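Local coordinates for protein suppressor of fused homolog (Drosophila melanogaster, PDB 6LPH) that probably binds and sequesters DNA-binding transcription factors, and is seen here as its amino-terminal part in complex with a peptide of Fused, at residues T105-K110 against F193-G198; N67-W72 against W229-M234; N148-G153 against L173-D178; I55-Y60 against Q126-W131. All blocks are in the same frame, centred on the assembly; numbering follows the deposited sequence.

Interaction 1 (T105-K110 against F193-G198)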
# COMPACT_ATOMS: atom_id res chain seq x y z
N THR A 105 1.55 3.22 0.17
CA THR A 105 0.40 2.86 1.00
C THR A 105 -0.63 2.03 0.21
O THR A 105 -0.60 1.98 -1.03
CB THR A 105 -0.26 4.06 1.70
OG1 THR A 105 -1.10 4.75 0.77
CG2 THR A 105 0.80 5.07 2.27
N PHE A 106 -1.54 1.38 0.93
CA PHE A 106 -2.56 0.58 0.26
C PHE A 106 -3.78 0.52 1.18
O PHE A 106 -3.62 0.45 2.41
CB PHE A 106 -1.99 -0.80 -0.04
CG PHE A 106 -2.95 -1.76 -0.74
CD1 PHE A 106 -3.52 -1.45 -1.99
CD2 PHE A 106 -3.22 -3.00 -0.18
CE1 PHE A 106 -4.36 -2.34 -2.66
CE2 PHE A 106 -4.05 -3.94 -0.86
CZ PHE A 106 -4.63 -3.59 -2.08
N ARG A 107 -4.97 0.67 0.61
CA ARG A 107 -6.21 0.58 1.40
C ARG A 107 -7.02 -0.60 0.92
O ARG A 107 -7.42 -0.68 -0.26
CB ARG A 107 -7.02 1.86 1.33
CG ARG A 107 -6.25 3.05 1.96
CD ARG A 107 -7.05 4.32 1.91
NE ARG A 107 -6.25 5.47 2.38
CZ ARG A 107 -6.11 5.81 3.67
NH1 ARG A 107 -6.75 5.11 4.64
NH2 ARG A 107 -5.37 6.87 4.00
N LEU A 108 -7.27 -1.52 1.82
CA LEU A 108 -7.90 -2.78 1.42
C LEU A 108 -9.27 -3.01 2.11
O LEU A 108 -9.34 -3.12 3.34
CB LEU A 108 -6.94 -3.93 1.67
CG LEU A 108 -7.55 -5.35 1.51
CD1 LEU A 108 -7.94 -5.61 0.06
CD2 LEU A 108 -6.55 -6.40 2.00
N ALA A 109 -10.33 -3.08 1.31
CA ALA A 109 -11.69 -3.22 1.84
C ALA A 109 -11.83 -4.53 2.60
O ALA A 109 -11.32 -5.57 2.18
CB ALA A 109 -12.73 -3.14 0.71
N LYS A 110 -12.49 -4.46 3.76
CA LYS A 110 -12.77 -5.65 4.53
C LYS A 110 -13.80 -6.42 3.75
O LYS A 110 -14.69 -5.83 3.14
CB LYS A 110 -13.30 -5.30 5.93
CG LYS A 110 -12.27 -4.55 6.78
CD LYS A 110 -12.64 -4.57 8.24
CE LYS A 110 -11.75 -3.61 9.00
NZ LYS A 110 -12.17 -3.47 10.43
N PHE A 193 3.42 10.14 0.24
CA PHE A 193 2.79 8.82 0.44
C PHE A 193 2.01 8.44 -0.81
O PHE A 193 0.97 9.04 -1.12
CB PHE A 193 1.97 8.79 1.74
CG PHE A 193 2.84 8.89 2.97
CD1 PHE A 193 3.19 10.15 3.53
CD2 PHE A 193 3.38 7.75 3.53
CE1 PHE A 193 4.04 10.24 4.64
CE2 PHE A 193 4.24 7.84 4.63
CZ PHE A 193 4.57 9.07 5.19
N CYS A 194 2.55 7.46 -1.56
CA CYS A 194 1.97 7.05 -2.83
C CYS A 194 1.04 5.87 -2.59
O CYS A 194 1.50 4.74 -2.31
CB CYS A 194 3.07 6.68 -3.83
SG CYS A 194 3.94 8.16 -4.38
N GLN A 195 -0.26 6.13 -2.69
CA GLN A 195 -1.23 5.07 -2.44
C GLN A 195 -1.50 4.29 -3.71
O GLN A 195 -1.93 4.82 -4.74
CB GLN A 195 -2.53 5.63 -1.88
CG GLN A 195 -3.54 4.55 -1.50
CD GLN A 195 -4.80 5.14 -0.93
OE1 GLN A 195 -4.77 5.87 0.07
NE2 GLN A 195 -5.93 4.84 -1.55
N ILE A 196 -1.26 2.99 -3.60
CA ILE A 196 -1.50 2.07 -4.68
C ILE A 196 -3.00 1.75 -4.71
O ILE A 196 -3.63 1.59 -3.65
CB ILE A 196 -0.56 0.85 -4.49
CG1 ILE A 196 0.75 1.06 -5.25
CG2 ILE A 196 -1.09 -0.42 -5.09
CD1 ILE A 196 1.27 2.46 -5.27
N VAL A 197 -3.59 1.71 -5.91
CA VAL A 197 -5.04 1.42 -6.09
C VAL A 197 -5.20 0.31 -7.11
O VAL A 197 -4.75 0.46 -8.24
CB VAL A 197 -5.83 2.67 -6.57
CG1 VAL A 197 -7.34 2.40 -6.73
CG2 VAL A 197 -5.62 3.82 -5.62
N GLY A 198 -5.85 -0.80 -6.74
CA GLY A 198 -6.04 -1.90 -7.69
C GLY A 198 -7.12 -1.50 -8.68
O GLY A 198 -8.13 -0.90 -8.31
O HOH W 1 -6.01 1.28 -2.43

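Interaction 2 (N67-W72 against W229-M234)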
# COMPACT_ATOMS: atom_id res chain seq x y z
N ASN A 67 -17.65 8.73 2.13
CA ASN A 67 -17.78 7.45 1.43
C ASN A 67 -16.53 6.61 1.61
O ASN A 67 -16.02 6.04 0.64
CB ASN A 67 -18.00 7.65 -0.08
CG ASN A 67 -19.41 8.09 -0.43
OD1 ASN A 67 -20.37 7.78 0.26
ND2 ASN A 67 -19.53 8.80 -1.54
N VAL A 68 -16.03 6.55 2.84
CA VAL A 68 -14.90 5.68 3.15
C VAL A 68 -15.41 4.45 3.92
O VAL A 68 -15.94 4.59 5.03
CB VAL A 68 -13.82 6.41 3.96
CG1 VAL A 68 -12.58 5.51 4.11
CG2 VAL A 68 -13.45 7.72 3.27
N PRO A 69 -15.28 3.25 3.32
CA PRO A 69 -15.74 2.05 3.99
C PRO A 69 -14.67 1.61 5.01
O PRO A 69 -13.52 2.10 4.97
CB PRO A 69 -15.80 1.04 2.83
CG PRO A 69 -14.58 1.40 2.03
CD PRO A 69 -14.58 2.93 2.06
N PRO A 70 -15.04 0.71 5.92
CA PRO A 70 -14.00 0.16 6.81
C PRO A 70 -12.98 -0.60 6.00
O PRO A 70 -13.34 -1.29 5.02
CB PRO A 70 -14.76 -0.82 7.72
CG PRO A 70 -16.18 -0.82 7.27
CD PRO A 70 -16.39 0.17 6.17
N HIS A 71 -11.71 -0.46 6.37
CA HIS A 71 -10.65 -1.07 5.60
C HIS A 71 -9.38 -1.21 6.39
O HIS A 71 -9.25 -0.68 7.52
CB HIS A 71 -10.43 -0.29 4.30
CG HIS A 71 -9.89 1.12 4.49
ND1 HIS A 71 -10.70 2.21 4.66
CD2 HIS A 71 -8.60 1.61 4.43
CE1 HIS A 71 -9.95 3.32 4.75
NE2 HIS A 71 -8.66 2.96 4.63
N TRP A 72 -8.43 -1.94 5.80
CA TRP A 72 -7.09 -2.09 6.32
C TRP A 72 -6.17 -1.14 5.60
O TRP A 72 -6.23 -1.04 4.38
CB TRP A 72 -6.65 -3.51 6.04
CG TRP A 72 -7.55 -4.58 6.60
CD1 TRP A 72 -8.31 -5.53 5.91
CD2 TRP A 72 -7.79 -4.87 8.00
NE1 TRP A 72 -8.97 -6.38 6.78
CE2 TRP A 72 -8.71 -6.03 8.05
CE3 TRP A 72 -7.35 -4.32 9.19
CZ2 TRP A 72 -9.15 -6.56 9.24
CZ3 TRP A 72 -7.82 -4.88 10.39
CH2 TRP A 72 -8.67 -5.97 10.41
N TRP A 229 -11.54 7.92 -0.76
CA TRP A 229 -10.16 7.55 -0.43
C TRP A 229 -9.61 6.40 -1.21
O TRP A 229 -8.56 5.85 -0.83
CB TRP A 229 -10.04 7.23 1.05
CG TRP A 229 -10.08 8.43 1.95
CD1 TRP A 229 -10.45 9.74 1.63
CD2 TRP A 229 -9.78 8.45 3.38
NE1 TRP A 229 -10.39 10.54 2.74
CE2 TRP A 229 -10.00 9.83 3.83
CE3 TRP A 229 -9.38 7.48 4.30
CZ2 TRP A 229 -9.80 10.21 5.15
CZ3 TRP A 229 -9.17 7.89 5.64
CH2 TRP A 229 -9.38 9.21 6.05
N LEU A 230 -10.30 6.02 -2.29
CA LEU A 230 -9.79 5.04 -3.26
C LEU A 230 -9.40 3.72 -2.59
O LEU A 230 -8.29 3.22 -2.73
CB LEU A 230 -8.64 5.63 -4.09
CG LEU A 230 -9.06 6.76 -5.05
CD1 LEU A 230 -7.86 7.53 -5.61
CD2 LEU A 230 -9.96 6.25 -6.17
N VAL A 231 -10.33 3.16 -1.83
CA VAL A 231 -10.12 1.88 -1.20
C VAL A 231 -10.22 0.80 -2.27
O VAL A 231 -11.15 0.80 -3.09
CB VAL A 231 -11.15 1.65 -0.07
CG1 VAL A 231 -11.10 0.20 0.45
CG2 VAL A 231 -10.93 2.67 1.05
N THR A 232 -9.28 -0.13 -2.26
CA THR A 232 -9.34 -1.28 -3.18
C THR A 232 -10.17 -2.44 -2.61
O THR A 232 -9.89 -2.92 -1.51
CB THR A 232 -7.93 -1.80 -3.45
OG1 THR A 232 -7.15 -0.75 -4.03
CG2 THR A 232 -7.95 -3.04 -4.40
N ASN A 233 -11.19 -2.88 -3.38
CA ASN A 233 -12.03 -4.02 -3.02
C ASN A 233 -11.71 -5.18 -3.99
O ASN A 233 -12.07 -5.11 -5.16
CB ASN A 233 -13.53 -3.65 -3.08
CG ASN A 233 -14.43 -4.87 -3.02
OD1 ASN A 233 -14.04 -5.93 -2.55
ND2 ASN A 233 -15.66 -4.73 -3.55
N MET A 234 -11.02 -6.20 -3.52
CA MET A 234 -10.55 -7.30 -4.41
C MET A 234 -11.70 -8.10 -5.04
O MET A 234 -11.50 -8.81 -6.03
CB MET A 234 -9.57 -8.23 -3.69
CG MET A 234 -8.32 -7.50 -3.17
SD MET A 234 -7.32 -6.72 -4.49
CE MET A 234 -6.79 -8.20 -5.36
O HOH W 2 -13.18 5.80 0.22

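Interaction 3 (N148-G153 against L173-D178)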
# COMPACT_ATOMS: atom_id res chain seq x y z
N ASN A 148 13.02 3.93 -11.36
CA ASN A 148 11.89 4.87 -11.47
C ASN A 148 11.13 4.94 -10.14
O ASN A 148 10.73 3.91 -9.60
CB ASN A 148 10.86 4.52 -12.58
CG ASN A 148 11.43 3.71 -13.75
OD1 ASN A 148 12.50 4.00 -14.29
ND2 ASN A 148 10.66 2.70 -14.18
N GLY A 149 10.94 6.15 -9.61
CA GLY A 149 10.04 6.39 -8.49
C GLY A 149 8.61 6.41 -9.02
O GLY A 149 8.37 6.25 -10.22
N LEU A 150 7.63 6.59 -8.14
CA LEU A 150 6.24 6.62 -8.56
C LEU A 150 5.72 8.01 -8.32
O LEU A 150 6.11 8.63 -7.34
CB LEU A 150 5.42 5.61 -7.77
CG LEU A 150 5.79 4.14 -8.03
CD1 LEU A 150 5.08 3.22 -7.03
CD2 LEU A 150 5.44 3.74 -9.45
N CYS A 151 4.86 8.50 -9.22
CA CYS A 151 4.21 9.81 -9.08
C CYS A 151 2.69 9.62 -9.08
O CYS A 151 2.18 8.63 -9.63
CB CYS A 151 4.57 10.77 -10.23
SG CYS A 151 6.31 10.85 -10.75
N PHE A 152 1.96 10.58 -8.52
CA PHE A 152 0.50 10.55 -8.56
C PHE A 152 -0.01 10.57 -10.01
O PHE A 152 0.43 11.39 -10.83
CB PHE A 152 -0.10 11.69 -7.74
CG PHE A 152 0.55 11.89 -6.41
CD1 PHE A 152 0.84 10.78 -5.59
CD2 PHE A 152 0.92 13.18 -5.97
CE1 PHE A 152 1.46 10.96 -4.35
CE2 PHE A 152 1.54 13.36 -4.73
CZ PHE A 152 1.81 12.26 -3.92
N GLY A 153 -0.90 9.65 -10.32
CA GLY A 153 -1.39 9.52 -11.67
C GLY A 153 -0.74 8.39 -12.45
O GLY A 153 -1.28 7.99 -13.47
N LEU A 173 -2.38 -1.60 -11.24
CA LEU A 173 -2.34 -0.61 -10.19
C LEU A 173 -2.33 0.77 -10.76
O LEU A 173 -1.72 0.99 -11.80
CB LEU A 173 -1.05 -0.74 -9.36
CG LEU A 173 -0.91 -2.15 -8.76
CD1 LEU A 173 0.52 -2.42 -8.36
CD2 LEU A 173 -1.90 -2.30 -7.61
N LEU A 174 -3.01 1.70 -10.09
CA LEU A 174 -2.76 3.15 -10.34
C LEU A 174 -2.19 3.70 -9.08
O LEU A 174 -2.34 3.07 -8.03
CB LEU A 174 -4.04 3.94 -10.71
CG LEU A 174 -4.81 3.43 -11.93
CD1 LEU A 174 -6.02 4.33 -12.28
CD2 LEU A 174 -3.84 3.31 -13.10
N VAL A 175 -1.56 4.88 -9.18
CA VAL A 175 -0.92 5.55 -8.04
C VAL A 175 -1.61 6.88 -7.73
O VAL A 175 -1.74 7.75 -8.60
CB VAL A 175 0.59 5.79 -8.28
CG1 VAL A 175 1.24 6.45 -7.06
CG2 VAL A 175 1.28 4.47 -8.61
N ALA A 176 -2.09 7.01 -6.50
CA ALA A 176 -2.77 8.22 -6.04
C ALA A 176 -2.03 8.77 -4.83
O ALA A 176 -1.21 8.07 -4.23
CB ALA A 176 -4.23 7.91 -5.68
N GLN A 177 -2.30 10.04 -4.50
CA GLN A 177 -1.77 10.59 -3.28
C GLN A 177 -2.62 10.02 -2.14
O GLN A 177 -3.84 10.04 -2.24
CB GLN A 177 -1.84 12.11 -3.26
CG GLN A 177 -1.20 12.65 -1.98
CD GLN A 177 -1.24 14.14 -1.91
OE1 GLN A 177 -2.02 14.80 -2.60
NE2 GLN A 177 -0.39 14.69 -1.09
N ASP A 178 -1.99 9.50 -1.10
CA ASP A 178 -2.71 9.06 0.09
C ASP A 178 -3.49 10.24 0.71
O ASP A 178 -2.90 11.22 1.12
CB ASP A 178 -1.74 8.41 1.12
CG ASP A 178 -2.47 7.75 2.27
OD1 ASP A 178 -2.34 6.52 2.41
OD2 ASP A 178 -3.20 8.46 3.03

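Interaction 4 (I55-Y60 against Q126-W131)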
# COMPACT_ATOMS: atom_id res chain seq x y z
N ILE A 55 6.33 -2.88 7.36
CA ILE A 55 5.04 -2.44 6.83
C ILE A 55 4.08 -2.37 8.01
O ILE A 55 3.80 -3.38 8.65
CB ILE A 55 4.52 -3.37 5.71
CG1 ILE A 55 5.51 -3.26 4.54
CG2 ILE A 55 3.09 -2.98 5.26
CD1 ILE A 55 5.69 -4.53 3.79
N SER A 56 3.63 -1.17 8.33
CA SER A 56 2.62 -1.02 9.38
C SER A 56 1.24 -1.35 8.83
O SER A 56 0.94 -1.07 7.68
CB SER A 56 2.58 0.41 9.91
OG SER A 56 3.70 0.64 10.75
N MET A 57 0.37 -1.87 9.69
CA MET A 57 -1.01 -2.20 9.28
C MET A 57 -1.96 -1.56 10.27
O MET A 57 -1.82 -1.77 11.48
CB MET A 57 -1.18 -3.73 9.28
CG MET A 57 -0.09 -4.44 8.48
SD MET A 57 -0.50 -6.21 8.25
CE MET A 57 -0.07 -6.82 9.87
N TYR A 58 -2.91 -0.76 9.77
CA TYR A 58 -3.87 -0.11 10.65
C TYR A 58 -5.29 -0.50 10.25
O TYR A 58 -5.54 -0.79 9.09
CB TYR A 58 -3.75 1.42 10.55
CG TYR A 58 -2.52 2.00 11.18
CD1 TYR A 58 -1.34 2.22 10.43
CD2 TYR A 58 -2.51 2.34 12.54
CE1 TYR A 58 -0.20 2.76 11.01
CE2 TYR A 58 -1.38 2.92 13.13
CZ TYR A 58 -0.24 3.12 12.37
OH TYR A 58 0.88 3.66 12.98
N ASN A 59 -6.20 -0.47 11.22
CA ASN A 59 -7.63 -0.54 10.93
C ASN A 59 -8.16 0.86 10.77
O ASN A 59 -7.88 1.72 11.61
CB ASN A 59 -8.40 -1.19 12.09
CG ASN A 59 -9.88 -1.33 11.79
OD1 ASN A 59 -10.26 -2.07 10.90
ND2 ASN A 59 -10.72 -0.60 12.51
N TYR A 60 -8.92 1.09 9.71
CA TYR A 60 -9.64 2.35 9.57
C TYR A 60 -11.15 2.09 9.60
O TYR A 60 -11.67 1.44 8.69
CB TYR A 60 -9.24 3.12 8.29
CG TYR A 60 -9.82 4.52 8.34
CD1 TYR A 60 -10.99 4.84 7.64
CD2 TYR A 60 -9.23 5.52 9.15
CE1 TYR A 60 -11.56 6.13 7.74
CE2 TYR A 60 -9.79 6.80 9.26
CZ TYR A 60 -10.95 7.10 8.55
OH TYR A 60 -11.51 8.37 8.66
N GLN A 126 -9.61 -8.91 15.35
CA GLN A 126 -9.33 -9.48 14.02
C GLN A 126 -7.98 -9.00 13.41
O GLN A 126 -7.65 -7.83 13.43
CB GLN A 126 -10.53 -9.22 13.08
CG GLN A 126 -10.50 -7.90 12.32
CD GLN A 126 -11.73 -7.00 12.53
OE1 GLN A 126 -11.88 -5.93 11.87
NE2 GLN A 126 -12.61 -7.41 13.46
N ARG A 127 -7.19 -9.94 12.91
CA ARG A 127 -5.87 -9.64 12.33
C ARG A 127 -6.03 -9.14 10.87
O ARG A 127 -6.81 -9.70 10.12
CB ARG A 127 -5.03 -10.92 12.39
CG ARG A 127 -3.54 -10.77 12.09
CD ARG A 127 -2.76 -11.59 13.11
NE ARG A 127 -3.27 -11.27 14.45
CZ ARG A 127 -3.03 -11.97 15.55
NH1 ARG A 127 -2.27 -13.06 15.51
NH2 ARG A 127 -3.56 -11.56 16.70
N PRO A 128 -5.32 -8.07 10.46
CA PRO A 128 -5.38 -7.67 9.05
C PRO A 128 -4.75 -8.76 8.18
O PRO A 128 -3.84 -9.45 8.65
CB PRO A 128 -4.46 -6.44 8.98
CG PRO A 128 -4.28 -5.99 10.41
CD PRO A 128 -4.40 -7.23 11.25
N PRO A 129 -5.21 -8.90 6.92
CA PRO A 129 -4.50 -9.78 5.99
C PRO A 129 -3.08 -9.29 5.80
O PRO A 129 -2.82 -8.07 5.87
CB PRO A 129 -5.28 -9.62 4.68
CG PRO A 129 -6.58 -9.01 5.04
CD PRO A 129 -6.33 -8.20 6.27
N THR A 130 -2.14 -10.22 5.61
CA THR A 130 -0.74 -9.83 5.49
C THR A 130 -0.27 -9.95 4.06
O THR A 130 0.82 -9.51 3.72
CB THR A 130 0.19 -10.65 6.43
OG1 THR A 130 -0.02 -12.05 6.21
CG2 THR A 130 -0.07 -10.33 7.91
N TRP A 131 -1.09 -10.52 3.19
CA TRP A 131 -0.70 -10.62 1.78
C TRP A 131 -0.30 -9.29 1.13
O TRP A 131 0.57 -9.29 0.26
CB TRP A 131 -1.70 -11.44 0.94
CG TRP A 131 -3.03 -10.74 0.71
CD1 TRP A 131 -4.24 -10.96 1.37
CD2 TRP A 131 -3.31 -9.65 -0.25
NE1 TRP A 131 -5.21 -10.13 0.89
CE2 TRP A 131 -4.73 -9.31 -0.08
CE3 TRP A 131 -2.56 -8.94 -1.19
CZ2 TRP A 131 -5.35 -8.32 -0.84
CZ3 TRP A 131 -3.19 -7.95 -1.96
CH2 TRP A 131 -4.55 -7.63 -1.77

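Interaction 1 (T105-K110 against F193-G198)
T105 and Q195 face each other where two neighbouring strands of the central mixed sheet, 97-109 and 189-199, pair in parallel before splaying apart. Two backbone hydrogen bonds hold the paired end: T105 N donates to C194 O at 2.9 Å, and I196 N to T105 O at 2.8 Å. Where the strands diverge, a water bridges the widening gap, 2.7 Å from I196 O and 3.3 Å from R107 N.

The polar side-chain contact lies between R107 and Q195. With CG anti to the backbone N (chi1 -175°) and the chain extended beyond it, Q195 crosses R107 at about a right angle and receives NE on OE1 at 2.8 Å. This bond is bent, 141° at the hydrogen, with the donor above the amide's carbonyl plane and the two flat groups turned 64° from each other. R107 NH2 also forms a salt bridge with D178, which in turn binds T105 OG1, while NH1 reaches H71. A methionine in place of R107 would probably leave Q195 OE1 without this donor and D178 without its charged mate.

Apolar contacts complete the interface. T105 CG2 lies 3.9 Å from F193 CD2, oblique to the ring. F106 crosses I196 at about a right angle, its CD1 4.1 Å from I196 CG2; the same CD1, at the ring edge, lies 3.5 Å from I196 O.

Interaction 2 (N67-W72 against W229-M234)
H71 and V231 meet through a histidine side chain that starts toward 229-234, where chi1 of 66° brings CG between the backbone N and the carbonyl carbon. At the other end of the contact W229 has CG anti to its carbonyl carbon (chi1 -74°), and one face of the indole receives V68. The methyl V231 CG2 rests over one face of the imidazole, offset toward the rim and 3.6 Å from H71 ND1, in a CH-pi contact. A second CH-pi contact runs the other way across the interface: V68 CG2 sits above the five-membered ring of W229, 3.7 Å from W229 CG, while V68 CG1 reaches out to W229 CE3 at 3.8 Å.

V68 and P69 belong to the connection that enters strand 71-77, which begins at H71, with N67 and V68 forming a G1 beta bulge; the opposing segment is the irregular chain between helices 201-219 and 240-243, which continues past strand 97-109 and shares backbone hydrogen bonds with it through T232. P69 and V231 lie alongside each other, pointing opposite ways, with P69 CD 3.8 Å from V231 CG2.

The rotation of the imidazole is fixed within its own segment, since H71 ND1 donates an almost straight bond (175°) to P69 O, 2.8 Å away in the ring plane. Its NE2 is bonded to R107 NH1, an arrangement consistent with a neutral ring protonated on ND1. No direct hydrogen bond joins the two segments, but a water links them, accepting from W229 N at 2.9 Å and donating to N67 O at 2.9 Å.

Interaction 3 (N148-G153 against L173-D178)
F152 lays its ring against Q177 where the loop leading into the edge strand 155-156 meets strand 172-186, its antiparallel neighbour in the central sheet. The backbone starts the overlap, with Q177 N only 3.4 Å from F152 CD1. From there Q177 CB stands over the centre of the ring in a CH-pi contact, 3.7 Å from F152 CE1. CG is anti to the backbone N (chi1 -177°), and this carries it across the same aromatic group to 3.6 Å from F152 CZ. CD follows at 4.0 Å from F152 CE2, and the terminal amide ends stacked on the ring, the two planes 23° apart. An alanine in place of F152 would take away the ring, and the Q177 chain would probably lose its packing partner and its amide be freer to turn.

Toward the start of the strand, V175 packs against the loop backbone. Its CG1 touches C151 O at 3.5 Å, and its CG2 meets L150 CD1 at 4.3 Å; L150 also packs on helix 131-146. G153 adopts a positive phi at which a side chain would jam against the preceding carbonyl, and its N donates to V175 O at 2.7 Å in a bond of 170°.

Interaction 4 (I55-Y60 against Q126-W131)
M57 carries this contact, reaching from strand 54-60 to P128, P129 and T130. The touching parts, 57-59 and 126-130, run in roughly opposite directions, 147° apart, with no hydrogen bond between them. Earlier in the strand, I55 packs on helix 131-146, the helix that this proline-rich segment leads into.

At M57 the side chain starts toward the opposing loop. Its CB lies 4.0 Å from P128 CG, the two side chains crossing at a slant. SD passes the same proline, 4.0 Å from P128 CB, and comes within 3.8 Å of P129 O, a carbonyl that is hydrogen-bonded to Y74 OH. A bend at chi3 (-77°) turns the terminal methyl, and CE ends 4.0 Å from T130 CG2. Each of these contacts is of van der Waals kind, and M57 packs in addition on L36 and V38 of the neighbouring strand 36-40.

Y58 points the other way and stacks on Y29. At N59 the contact becomes polar but indirect: OD1 stands 4.3 Å from Q126 OE1, and K110 NZ lies between them, hydrogen-bonded to Q126 OE1 and so close to N59 OD1 that the details of that bond are doubtful.

T130 OG1 turns to a polar side chain of the bound peptide, and M57, R127 and T130 pack on its apolar groups. The strand and the proline-rich loop thus together form part of the site at which this domain holds its Fused peptide.

Overall arrangement
Interaction 1 lies at the heart of the chain, its centre about 3 Å from the chain's own, and is the one contact made by paired strands of the central sheet. Interactions 3 and 4 lay a loop against a strand, and interaction 2 lays one against the entry to strand 71-77. Interactions 1 and 2 are buried; 3 and 4, partly buried, are nearer the surface. The chemistry shifts accordingly: backbone and amide–guanidinium bonds in 1, methyls on aromatic faces in 2, a glutamine over an aromatic ring in 3, and thioether–proline packing beside the peptide in 4. R107 and D178 tie interactions 1, 2 and 3 together through polar bonds, and K110 connects 1 to 4. Interactions 3 and 4 do not touch.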